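Local coordinates for protein probable transcriptional regulator (Pseudomonas aeruginosa, PDB 2NNN) that is probably a dimeric DNA-binding transcription factor of the MarR family with a winged helix-turn-helix fold, at residues T50-Q55 with L95-P100. Numbering follows the deposited sequence.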
# COMPACT_ATOMS: atom_id res chain seq x y z
N THR A 50 -12.88 20.60 -3.70
CA THR A 50 -13.24 20.86 -5.09
C THR A 50 -14.64 21.41 -5.29
O THR A 50 -14.87 22.21 -6.19
CB THR A 50 -13.14 19.56 -5.92
OG1 THR A 50 -13.92 18.55 -5.29
CG2 THR A 50 -11.69 19.10 -6.03
N GLY A 51 -15.58 20.97 -4.46
CA GLY A 51 -16.98 21.18 -4.75
C GLY A 51 -17.35 20.15 -5.80
O GLY A 51 -16.61 19.18 -5.99
N PRO A 52 -18.50 20.35 -6.48
CA PRO A 52 -18.96 19.41 -7.51
C PRO A 52 -17.90 19.12 -8.59
O PRO A 52 -17.27 20.03 -9.13
CB PRO A 52 -20.22 20.09 -8.09
CG PRO A 52 -20.21 21.48 -7.55
CD PRO A 52 -19.44 21.47 -6.29
N CYS A 53 -17.74 17.83 -8.89
CA CYS A 53 -16.59 17.30 -9.61
C CYS A 53 -17.05 16.02 -10.25
O CYS A 53 -17.81 15.27 -9.65
CB CYS A 53 -15.46 16.98 -8.61
SG CYS A 53 -13.78 17.03 -9.28
N PRO A 54 -16.61 15.75 -11.50
CA PRO A 54 -16.89 14.45 -12.11
C PRO A 54 -16.24 13.30 -11.32
O PRO A 54 -15.14 13.48 -10.80
CB PRO A 54 -16.26 14.57 -13.50
CG PRO A 54 -16.01 16.03 -13.72
CD PRO A 54 -15.85 16.65 -12.39
N GLN A 55 -16.91 12.15 -11.24
CA GLN A 55 -16.42 11.00 -10.44
C GLN A 55 -15.01 10.52 -10.84
O GLN A 55 -14.18 10.26 -9.99
CB GLN A 55 -17.40 9.83 -10.51
CG GLN A 55 -17.14 8.72 -9.49
CD GLN A 55 -18.23 7.66 -9.53
OE1 GLN A 55 -18.22 6.76 -10.37
NE2 GLN A 55 -19.18 7.75 -8.61
N LEU A 95 -22.11 15.12 -11.61
CA LEU A 95 -21.16 15.74 -10.72
C LEU A 95 -21.40 15.18 -9.34
O LEU A 95 -22.54 15.00 -8.93
CB LEU A 95 -21.37 17.26 -10.69
CG LEU A 95 -20.54 18.19 -11.59
CD1 LEU A 95 -20.18 17.57 -12.93
CD2 LEU A 95 -21.24 19.53 -11.77
N VAL A 96 -20.31 14.87 -8.63
CA VAL A 96 -20.39 14.38 -7.26
C VAL A 96 -20.02 15.52 -6.31
O VAL A 96 -19.14 16.34 -6.60
CB VAL A 96 -19.49 13.13 -7.02
CG1 VAL A 96 -19.73 12.53 -5.65
CG2 VAL A 96 -19.77 12.07 -8.06
N SER A 97 -20.71 15.58 -5.18
CA SER A 97 -20.56 16.68 -4.24
C SER A 97 -20.73 16.15 -2.84
O SER A 97 -21.33 15.10 -2.64
CB SER A 97 -21.65 17.72 -4.51
OG SER A 97 -21.22 19.00 -4.11
N LEU A 98 -20.22 16.89 -1.86
CA LEU A 98 -20.48 16.57 -0.46
C LEU A 98 -21.91 16.91 -0.07
O LEU A 98 -22.40 18.02 -0.35
CB LEU A 98 -19.50 17.31 0.45
CG LEU A 98 -18.41 16.56 1.23
CD1 LEU A 98 -17.71 15.48 0.43
CD2 LEU A 98 -17.41 17.53 1.80
N SER A 99 -22.60 15.95 0.55
CA SER A 99 -23.81 16.21 1.33
C SER A 99 -23.55 17.16 2.49
O SER A 99 -22.40 17.35 2.88
CB SER A 99 -24.28 14.91 1.96
OG SER A 99 -25.16 14.26 1.08
N PRO A 100 -24.63 17.76 3.05
CA PRO A 100 -24.54 18.38 4.38
C PRO A 100 -23.99 17.44 5.46
O PRO A 100 -23.15 17.85 6.27
CB PRO A 100 -26.00 18.77 4.68
CG PRO A 100 -26.63 18.94 3.33
CD PRO A 100 -25.97 17.91 2.45
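C53 and V96 pair through their backbones in a single antiparallel, hydrogen-bonded bridge, the tight part of the contact. Its two bonds are unequal. V96 N reaches C53 O at 2.7 Å and nearly straight (174° at the hydrogen), whereas C53 N meets V96 O at 3.1 Å and bent (135°). V96 O also receives a CA-H...O contact from P52 CA at 3.2 Å, so two donors from successive residues converge on one carbonyl.

The V96 side chain is buried between helices 38-50 and 66-78, touching L47 and V73. Its CG2, anti to the carbonyl carbon and beside the backbone N, meets Q55 CB at 4.1 Å. On the solvent side, the exposed P52 ring offers CB to L95 CD2 at 3.9 Å. Its CD approaches S97 OG at 3.7 Å. The loose contact is P54 CD to L95 CD1, at 4.5 Å.

Strand 93-98 continues its ladder with strand 82-87 through L95-S85 and S97-Q83 backbone bonds. The loop between helices 38-50 and 55-61 thus pairs with the edge of this two-stranded hairpin at one bridge, consistent with the place of the short first strand in the winged helix-turn-helix domain of MarR regulators.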